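Local coordinates for protein ORF 37 (Human herpesvirus 8 type M, PDB 3POV) that cuts DNA as a viral alkaline nuclease with endonuclease and exonuclease activities, processing branched viral DNA intermediates so that unit-length genomes can be produced, at residues Asn203-Gly208 / Leu222-Asn227; Val244-Cys249 / Tyr377-Gln382. One frame throughout, in Å; residues are numbered along the deposited sequence.

Contact 1. Residues Asn203-Gly208 / Leu222-Asn227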
ATOM      1  N   ASN A 203      15.402  -5.586 -10.044  1.00 43.63           N
ATOM      2  CA  ASN A 203      14.193  -5.330  -9.287  1.00 45.43           C
ATOM      3  C   ASN A 203      14.077  -3.850  -8.976  1.00 47.43           C
ATOM      4  O   ASN A 203      15.001  -3.082  -9.231  1.00 56.34           O
ATOM      5  CB  ASN A 203      14.202  -6.139  -7.988  1.00 53.89           C
ATOM      6  CG  ASN A 203      14.717  -7.557  -8.184  1.00 59.67           C
ATOM      7  OD1 ASN A 203      14.180  -8.324  -8.984  1.00 60.93           O
ATOM      8  ND2 ASN A 203      15.763  -7.912  -7.445  1.00 56.86           N
ATOM      9  N   CYS A 204      12.936  -3.449  -8.433  1.00 44.82           N
ATOM     10  CA  CYS A 204      12.763  -2.085  -7.962  1.00 46.62           C
ATOM     11  C   CYS A 204      12.326  -2.110  -6.508  1.00 45.92           C
ATOM     12  O   CYS A 204      11.306  -2.713  -6.165  1.00 43.93           O
ATOM     13  CB  CYS A 204      11.748  -1.323  -8.824  1.00 48.96           C
ATOM     14  SG  CYS A 204      11.519   0.408  -8.331  1.00 58.80           S
ATOM     15  N   LEU A 205      13.111  -1.457  -5.659  1.00 53.40           N
ATOM     16  CA  LEU A 205      12.877  -1.459  -4.219  1.00 52.13           C
ATOM     17  C   LEU A 205      12.165  -0.187  -3.767  1.00 53.04           C
ATOM     18  O   LEU A 205      11.655  -0.115  -2.647  1.00 46.35           O
ATOM     19  CB  LEU A 205      14.209  -1.585  -3.479  1.00 55.58           C
ATOM     20  CG  LEU A 205      15.132  -2.739  -3.890  1.00 68.21           C
ATOM     21  CD1 LEU A 205      16.593  -2.413  -3.584  1.00 70.34           C
ATOM     22  CD2 LEU A 205      14.718  -4.050  -3.228  1.00 67.15           C
ATOM     23  N   ASP A 206      12.135   0.816  -4.644  1.00 57.43           N
ATOM     24  CA  ASP A 206      11.611   2.133  -4.289  1.00 59.52           C
ATOM     25  C   ASP A 206      10.524   2.640  -5.233  1.00 54.99           C
ATOM     26  O   ASP A 206      10.776   2.888  -6.413  1.00 53.42           O
ATOM     27  CB  ASP A 206      12.748   3.155  -4.224  1.00 66.38           C
ATOM     28  CG  ASP A 206      13.707   2.884  -3.087  1.00 73.24           C
ATOM     29  OD1 ASP A 206      13.271   2.947  -1.919  1.00 76.24           O
ATOM     30  OD2 ASP A 206      14.894   2.610  -3.361  1.00 75.34           O
ATOM     31  N   TYR A 207       9.319   2.801  -4.698  1.00 45.84           N
ATOM     32  CA  TYR A 207       8.219   3.392  -5.447  1.00 40.09           C
ATOM     33  C   TYR A 207       7.659   4.601  -4.715  1.00 38.90           C
ATOM     34  O   TYR A 207       7.565   4.608  -3.483  1.00 37.99           O
ATOM     35  CB  TYR A 207       7.117   2.365  -5.698  1.00 40.44           C
ATOM     36  CG  TYR A 207       7.503   1.308  -6.702  1.00 41.16           C
ATOM     37  CD1 TYR A 207       7.336   1.525  -8.068  1.00 40.09           C
ATOM     38  CD2 TYR A 207       8.046   0.104  -6.292  1.00 40.04           C
ATOM     39  CE1 TYR A 207       7.691   0.567  -8.992  1.00 30.39           C
ATOM     40  CE2 TYR A 207       8.407  -0.863  -7.209  1.00 43.45           C
ATOM     41  CZ  TYR A 207       8.229  -0.626  -8.558  1.00 41.92           C
ATOM     42  OH  TYR A 207       8.587  -1.589  -9.475  1.00 48.70           O
ATOM     43  N   GLY A 208       7.294   5.625  -5.482  1.00 31.45           N
ATOM     44  CA  GLY A 208       6.777   6.852  -4.914  1.00 24.12           C
ATOM     45  C   GLY A 208       5.278   6.782  -4.761  1.00 27.51           C
ATOM     46  O   GLY A 208       4.676   5.734  -4.965  1.00 31.40           O
ATOM     47  N   LEU A 222       3.844   1.050  -4.073  1.00 37.25           N
ATOM     48  CA  LEU A 222       4.221  -0.354  -4.041  1.00 38.28           C
ATOM     49  C   LEU A 222       5.456  -0.528  -3.169  1.00 41.60           C
ATOM     50  O   LEU A 222       6.244   0.404  -3.010  1.00 43.88           O
ATOM     51  CB  LEU A 222       4.514  -0.852  -5.454  1.00 42.33           C
ATOM     52  CG  LEU A 222       3.415  -0.615  -6.487  1.00 42.29           C
ATOM     53  CD1 LEU A 222       3.909  -0.960  -7.883  1.00 49.84           C
ATOM     54  CD2 LEU A 222       2.173  -1.414  -6.137  1.00 41.96           C
ATOM     55  N   ASP A 223       5.621  -1.726  -2.613  1.00 41.70           N
ATOM     56  CA  ASP A 223       6.758  -2.024  -1.746  1.00 36.61           C
ATOM     57  C   ASP A 223       7.952  -2.540  -2.527  1.00 36.96           C
ATOM     58  O   ASP A 223       9.069  -2.066  -2.351  1.00 39.96           O
ATOM     59  CB  ASP A 223       6.371  -3.058  -0.691  1.00 36.25           C
ATOM     60  CG  ASP A 223       5.387  -2.521   0.312  1.00 39.40           C
ATOM     61  OD1 ASP A 223       5.576  -1.377   0.783  1.00 50.25           O
ATOM     62  OD2 ASP A 223       4.423  -3.243   0.630  1.00 38.48           O
ATOM     63  N   PHE A 224       7.712  -3.524  -3.385  1.00 36.95           N
ATOM     64  CA  PHE A 224       8.802  -4.201  -4.068  1.00 37.11           C
ATOM     65  C   PHE A 224       8.315  -4.834  -5.364  1.00 32.11           C
ATOM     66  O   PHE A 224       7.190  -5.315  -5.444  1.00 36.53           O
ATOM     67  CB  PHE A 224       9.416  -5.264  -3.139  1.00 32.98           C
ATOM     68  CG  PHE A 224      10.455  -6.129  -3.799  1.00 35.67           C
ATOM     69  CD1 PHE A 224      11.753  -5.681  -3.951  1.00 42.96           C
ATOM     70  CD2 PHE A 224      10.134  -7.392  -4.265  1.00 36.97           C
ATOM     71  CE1 PHE A 224      12.713  -6.478  -4.564  1.00 46.10           C
ATOM     72  CE2 PHE A 224      11.087  -8.193  -4.876  1.00 38.04           C
ATOM     73  CZ  PHE A 224      12.378  -7.737  -5.024  1.00 37.23           C
ATOM     74  N   ALA A 225       9.165  -4.825  -6.382  1.00 31.04           N
ATOM     75  CA  ALA A 225       8.848  -5.518  -7.625  1.00 36.62           C
ATOM     76  C   ALA A 225      10.061  -6.252  -8.192  1.00 40.50           C
ATOM     77  O   ALA A 225      11.155  -5.696  -8.272  1.00 37.21           O
ATOM     78  CB  ALA A 225       8.282  -4.551  -8.646  1.00 33.18           C
ATOM     79  N   ALA A 226       9.858  -7.503  -8.588  1.00 42.46           N
ATOM     80  CA  ALA A 226      10.936  -8.307  -9.155  1.00 48.95           C
ATOM     81  C   ALA A 226      10.827  -8.434 -10.671  1.00 52.89           C
ATOM     82  O   ALA A 226       9.729  -8.505 -11.226  1.00 48.26           O
ATOM     83  CB  ALA A 226      10.972  -9.689  -8.509  1.00 42.29           C
ATOM     84  N   ASN A 227      11.982  -8.461 -11.330  1.00 54.59           N
ATOM     85  CA  ASN A 227      12.060  -8.685 -12.769  1.00 56.28           C
ATOM     86  C   ASN A 227      11.331  -7.618 -13.581  1.00 58.14           C
ATOM     87  O   ASN A 227      10.359  -7.909 -14.280  1.00 59.78           O
ATOM     88  CB  ASN A 227      11.534 -10.078 -13.119  1.00 57.46           C
ATOM     89  CG  ASN A 227      11.988 -10.543 -14.487  1.00 55.18           C
ATOM     90  OD1 ASN A 227      13.166 -10.431 -14.837  1.00 54.90           O
ATOM     91  ND2 ASN A 227      11.058 -11.082 -15.265  1.00 49.42           N
TER
HETATM   92  O   HOH W   1       9.013   1.245  -2.191  1.00 40.77           O
HETATM   93  O   HOH W   2       6.710   2.671  -0.966  1.00 52.28           O

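Contact 2. Residues Val244-Cys249 / Tyr377-Gln382. With nucleotides of chain B.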
ATOM      1  N   VAL A 244       4.942  -8.172  -8.405  1.00 36.34           N
ATOM      2  CA  VAL A 244       4.767  -7.109  -7.425  1.00 35.61           C
ATOM      3  C   VAL A 244       4.391  -7.696  -6.072  1.00 40.79           C
ATOM      4  O   VAL A 244       3.375  -8.377  -5.940  1.00 39.06           O
ATOM      5  CB  VAL A 244       3.676  -6.109  -7.877  1.00 38.34           C
ATOM      6  CG1 VAL A 244       3.476  -5.018  -6.837  1.00 38.15           C
ATOM      7  CG2 VAL A 244       4.036  -5.508  -9.225  1.00 43.45           C
ATOM      8  N   TYR A 245       5.220  -7.430  -5.069  1.00 44.41           N
ATOM      9  CA  TYR A 245       5.002  -7.969  -3.733  1.00 36.37           C
ATOM     10  C   TYR A 245       4.475  -6.907  -2.777  1.00 35.13           C
ATOM     11  O   TYR A 245       5.003  -5.799  -2.716  1.00 36.57           O
ATOM     12  CB  TYR A 245       6.301  -8.552  -3.171  1.00 31.72           C
ATOM     13  CG  TYR A 245       6.798  -9.794  -3.873  1.00 36.23           C
ATOM     14  CD1 TYR A 245       6.369 -11.056  -3.477  1.00 42.58           C
ATOM     15  CD2 TYR A 245       7.712  -9.710  -4.915  1.00 38.56           C
ATOM     16  CE1 TYR A 245       6.830 -12.202  -4.104  1.00 43.35           C
ATOM     17  CE2 TYR A 245       8.176 -10.850  -5.551  1.00 48.29           C
ATOM     18  CZ  TYR A 245       7.732 -12.093  -5.140  1.00 45.41           C
ATOM     19  OH  TYR A 245       8.192 -13.225  -5.765  1.00 42.83           O
ATOM     20  N   GLU A 246       3.427  -7.245  -2.036  1.00 34.70           N
ATOM     21  CA  GLU A 246       3.021  -6.426  -0.905  1.00 33.12           C
ATOM     22  C   GLU A 246       3.658  -7.021   0.360  1.00 32.64           C
ATOM     23  O   GLU A 246       3.403  -8.173   0.711  1.00 33.18           O
ATOM     24  CB  GLU A 246       1.495  -6.367  -0.788  1.00 28.89           C
ATOM     25  CG  GLU A 246       0.985  -5.451   0.324  1.00 51.25           C
ATOM     26  CD  GLU A 246       1.497  -4.011   0.202  1.00 68.92           C
ATOM     27  OE1 GLU A 246       2.045  -3.652  -0.861  1.00 72.59           O
ATOM     28  OE2 GLU A 246       1.352  -3.234   1.171  1.00 74.41           O
ATOM     29  N   ILE A 247       4.502  -6.237   1.024  1.00 30.27           N
ATOM     30  CA  ILE A 247       5.265  -6.718   2.173  1.00 39.78           C
ATOM     31  C   ILE A 247       4.566  -6.480   3.513  1.00 42.06           C
ATOM     32  O   ILE A 247       4.305  -5.332   3.886  1.00 41.05           O
ATOM     33  CB  ILE A 247       6.656  -6.057   2.228  1.00 41.15           C
ATOM     34  CG1 ILE A 247       7.510  -6.518   1.043  1.00 39.16           C
ATOM     35  CG2 ILE A 247       7.337  -6.353   3.563  1.00 29.31           C
ATOM     36  CD1 ILE A 247       8.920  -5.967   1.058  1.00 42.43           C
ATOM     37  N   LYS A 248       4.275  -7.565   4.233  1.00 32.24           N
ATOM     38  CA  LYS A 248       3.666  -7.472   5.560  1.00 32.53           C
ATOM     39  C   LYS A 248       4.554  -8.117   6.632  1.00 33.54           C
ATOM     40  O   LYS A 248       5.598  -8.689   6.314  1.00 33.23           O
ATOM     41  CB  LYS A 248       2.279  -8.116   5.554  1.00 35.67           C
ATOM     42  CG  LYS A 248       1.302  -7.487   4.563  1.00 42.81           C
ATOM     43  CD  LYS A 248       1.202  -5.984   4.779  1.00 41.50           C
ATOM     44  CE  LYS A 248       0.199  -5.336   3.842  1.00 36.30           C
ATOM     45  NZ  LYS A 248       0.297  -3.848   3.900  1.00 32.82           N
ATOM     46  N   CYS A 249       4.135  -8.032   7.894  1.00 35.17           N
ATOM     47  CA  CYS A 249       4.912  -8.575   9.015  1.00 31.73           C
ATOM     48  C   CYS A 249       4.029  -9.186  10.103  1.00 35.03           C
ATOM     49  O   CYS A 249       3.085  -8.552  10.568  1.00 35.73           O
ATOM     50  CB  CYS A 249       5.773  -7.483   9.651  1.00 30.52           C
ATOM     51  SG  CYS A 249       7.091  -6.805   8.627  1.00 45.74           S
ATOM     52  N   TYR A 377      -7.784  -6.326  -0.063  1.00 33.64           N
ATOM     53  CA  TYR A 377      -8.202  -5.032  -0.595  1.00 37.01           C
ATOM     54  C   TYR A 377      -7.023  -4.144  -0.969  1.00 37.73           C
ATOM     55  O   TYR A 377      -7.018  -3.515  -2.021  1.00 48.98           O
ATOM     56  CB  TYR A 377      -9.078  -4.301   0.416  1.00 39.73           C
ATOM     57  CG  TYR A 377     -10.460  -4.884   0.560  1.00 47.34           C
ATOM     58  CD1 TYR A 377     -11.566  -4.237   0.020  1.00 45.64           C
ATOM     59  CD2 TYR A 377     -10.663  -6.080   1.239  1.00 48.81           C
ATOM     60  CE1 TYR A 377     -12.837  -4.763   0.150  1.00 48.13           C
ATOM     61  CE2 TYR A 377     -11.932  -6.619   1.373  1.00 51.22           C
ATOM     62  CZ  TYR A 377     -13.014  -5.955   0.827  1.00 58.05           C
ATOM     63  OH  TYR A 377     -14.280  -6.482   0.957  1.00 65.27           O
ATOM     64  N   GLN A 378      -6.026  -4.084  -0.099  1.00 33.75           N
ATOM     65  CA  GLN A 378      -4.869  -3.242  -0.354  1.00 36.90           C
ATOM     66  C   GLN A 378      -4.162  -3.606  -1.653  1.00 38.22           C
ATOM     67  O   GLN A 378      -3.783  -2.724  -2.423  1.00 39.18           O
ATOM     68  CB  GLN A 378      -3.892  -3.315   0.808  1.00 35.61           C
ATOM     69  CG  GLN A 378      -4.508  -2.952   2.131  1.00 44.09           C
ATOM     70  CD  GLN A 378      -3.532  -3.098   3.269  1.00 42.40           C
ATOM     71  OE1 GLN A 378      -3.899  -2.976   4.436  1.00 41.71           O
ATOM     72  NE2 GLN A 378      -2.276  -3.361   2.936  1.00 42.11           N
ATOM     73  N   VAL A 379      -3.984  -4.900  -1.894  1.00 29.07           N
ATOM     74  CA  VAL A 379      -3.315  -5.350  -3.105  1.00 30.29           C
ATOM     75  C   VAL A 379      -4.249  -5.227  -4.305  1.00 35.13           C
ATOM     76  O   VAL A 379      -3.800  -5.104  -5.443  1.00 41.46           O
ATOM     77  CB  VAL A 379      -2.820  -6.794  -2.980  1.00 35.89           C
ATOM     78  CG1 VAL A 379      -1.890  -7.128  -4.136  1.00 37.00           C
ATOM     79  CG2 VAL A 379      -2.109  -6.991  -1.653  1.00 32.24           C
ATOM     80  N   LEU A 380      -5.549  -5.259  -4.038  1.00 33.20           N
ATOM     81  CA  LEU A 380      -6.550  -5.029  -5.067  1.00 29.87           C
ATOM     82  C   LEU A 380      -6.391  -3.614  -5.629  1.00 34.88           C
ATOM     83  O   LEU A 380      -6.270  -3.437  -6.843  1.00 32.24           O
ATOM     84  CB  LEU A 380      -7.953  -5.217  -4.497  1.00 30.78           C
ATOM     85  CG  LEU A 380      -9.102  -5.277  -5.509  1.00 45.37           C
ATOM     86  CD1 LEU A 380     -10.272  -6.070  -4.938  1.00 48.25           C
ATOM     87  CD2 LEU A 380      -9.552  -3.888  -5.957  1.00 43.01           C
ATOM     88  N   LEU A 381      -6.375  -2.617  -4.739  1.00 28.27           N
ATOM     89  CA  LEU A 381      -6.230  -1.223  -5.143  1.00 29.70           C
ATOM     90  C   LEU A 381      -4.953  -1.039  -5.940  1.00 36.17           C
ATOM     91  O   LEU A 381      -4.958  -0.433  -7.008  1.00 50.63           O
ATOM     92  CB  LEU A 381      -6.208  -0.299  -3.926  1.00 22.99           C
ATOM     93  CG  LEU A 381      -7.077   0.961  -3.961  1.00 35.23           C
ATOM     94  CD1 LEU A 381      -6.649   1.958  -2.885  1.00 25.23           C
ATOM     95  CD2 LEU A 381      -7.061   1.626  -5.337  1.00 31.46           C
ATOM     96  N   GLN A 382      -3.862  -1.581  -5.413  1.00 37.67           N
ATOM     97  CA  GLN A 382      -2.550  -1.467  -6.036  1.00 37.96           C
ATOM     98  C   GLN A 382      -2.529  -2.063  -7.447  1.00 39.30           C
ATOM     99  O   GLN A 382      -1.919  -1.499  -8.355  1.00 40.56           O
ATOM    100  CB  GLN A 382      -1.482  -2.109  -5.137  1.00 33.95           C
ATOM    101  CG  GLN A 382      -1.449  -1.491  -3.732  1.00 40.68           C
ATOM    102  CD  GLN A 382      -0.424  -2.125  -2.788  1.00 39.89           C
ATOM    103  OE1 GLN A 382       0.135  -3.190  -3.060  1.00 36.89           O
ATOM    104  NE2 GLN A 382      -0.185  -1.463  -1.665  1.00 37.90           N
TER
ATOM    105  P    DG B   2      -0.445  -4.333  10.112  1.00 57.79           P
ATOM    106  OP1  DG B   2      -0.083  -4.964   8.829  1.00 59.03           O
ATOM    107  OP2  DG B   2      -1.840  -3.925  10.385  1.00 59.83           O
ATOM    108  O5'  DG B   2       0.001  -5.312  11.298  1.00 52.15           O
ATOM    109  C5'  DG B   2       1.375  -5.623  11.488  1.00 34.85           C
ATOM    110  C4'  DG B   2       1.577  -6.049  12.921  1.00 37.17           C
ATOM    111  O4'  DG B   2       1.444  -4.891  13.770  1.00 38.44           O
ATOM    112  C3'  DG B   2       0.562  -7.078  13.405  1.00 41.32           C
ATOM    113  O3'  DG B   2       1.258  -8.196  13.945  1.00 39.63           O
ATOM    114  C2'  DG B   2      -0.289  -6.348  14.444  1.00 40.53           C
ATOM    115  C1'  DG B   2       0.592  -5.174  14.854  1.00 45.91           C
ATOM    116  N9   DG B   2      -0.156  -3.960  15.162  1.00 59.02           N
ATOM    117  C8   DG B   2      -1.019  -3.287  14.332  1.00 65.30           C
ATOM    118  N7   DG B   2      -1.543  -2.225  14.877  1.00 68.14           N
ATOM    119  C5   DG B   2      -0.988  -2.191  16.150  1.00 66.26           C
ATOM    120  C6   DG B   2      -1.185  -1.264  17.196  1.00 72.00           C
ATOM    121  O6   DG B   2      -1.913  -0.261  17.202  1.00 69.28           O
ATOM    122  N1   DG B   2      -0.433  -1.594  18.322  1.00 81.23           N
ATOM    123  C2   DG B   2       0.403  -2.684  18.416  1.00 77.65           C
ATOM    124  N2   DG B   2       1.045  -2.837  19.583  1.00 78.75           N
ATOM    125  N3   DG B   2       0.595  -3.563  17.439  1.00 64.81           N
ATOM    126  C4   DG B   2      -0.131  -3.252  16.341  1.00 61.78           C
TER

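Contact 1. Residues Asn203-Gly208 / Leu222-Asn227
Cys204 and Ala225 form an antiparallel hydrogen-bonded pair: Cys204 N donates to Ala225 O (2.9 Å) and Ala225 N returns a bond to Cys204 O (3.0 Å). Beyond this pair 203-208 turns out of strand pairing, and Tyr207 takes up the contact with its side chain. CB of Tyr207 lies against the carbonyl of Leu222, 3.4 Å from its O. With CG turned beside the backbone N (chi1 -71°), the ring runs back along the strand. CG and CD2 sit by Leu222 CB, CE2 and CZ reach Ala225 CB, and OH ends next to that same methyl. The ring is clamped on two faces. Leu222 CD1 stands over its centre, 4.2 Å from the centroid, in a CH-pi contact 8° off the normal, while Cys204 SG lies against the opposite face, displaced toward the rim. At the far end Asn203 OD1 accepts Asn227 N at 3.2 Å on an in-plane lone pair; Asn203 ND2 is held by His198 O. Leu205 CD2 meets the edge of the Phe224 ring, 3.4 Å from CE1. Where strand pairing fails, a water accepts the N-H of Tyr207 and lies within bonding distance of the carbonyls of Leu205 and Leu222, bridging the two segments, and Lys190 NZ bonds to Leu205 O and Asp223 O. Strand 203-204 is the outermost strand at this end of the mixed sheet, with 224-226 just inside it; Phe224 packs on helix 181-197 through Leu193 and Ala194, and Leu222 faces Val386 of helix 374-388.

Contact 2. Residues Val244-Cys249 / Tyr377-Gln382
Glu246 reaches from strand 243-250 toward helix 374-388. Its CB packs on Val379 CG2 at 3.8 Å, the two side chains sliding past each other in opposite directions. CG is anti to the backbone N (chi1 -176°) and the chain bends at chi2, which brings the carboxylate round to the amide of Gln382. Glu246 OE1 stands 3.5 Å from Gln382 CD, with the two planar groups 70° apart. The side chain of Ile247 packs on Val189 and Lys190 of helix 181-197, but the residue belongs with Glu246 to the magnesium site; having a hydrocarbon side chain and an N-H bonded to Asp223 OD2, it can serve the metal through its carbonyl oxygen. Lys248 bends at chi2 and reaches out toward the helix, slanting back toward Glu246, and its NZ donates to Glu246 OE2 at 3.0 Å in a salt bridge that uses the lone pair anti to OE1. The same NZ comes within 4.0 Å of Gln378 CD. At Cys249 the strand meets DNA: Cys249 O lies 3.5 Å from C5' of nucleotide DG2 of chain B. Glu246, Ile247 and Lys248 fit the E-X-K element of the PD-(D/E)XK nucleases. The salt bridge from Lys248 probably limits the rotation of this metal-binding carboxylate, while Val379 and Gln382 of the helix pack beside Glu246 as second-shell neighbours.

The two contacts, centred 12 Å apart, meet at the magnesium site. Contact 1 supplies Asp223 and contact 2 supplies Glu246 and Lys248, consistent with the D, E and K of the PD-(D/E)XK pattern; Ile247, the intervening residue, also belongs to the metal site. Asp223 OD2 and Glu246 OE1 lie only 2.8 Å apart, a closeness of like charges that the bound metal would be expected to relieve. Strands 224-226 and 243-250 are neighbours in one sheet, and Phe224 O probably accepts Tyr245 N at 2.9 Å, a pairing consistent with the close approach of the two acidic residues. On the helix side, Leu222 CD2 packs 3.9 Å from Gln382 CB. Contact 1 is about 10 Å from the nucleic acid (nearest atoms), whereas contact 2 touches it.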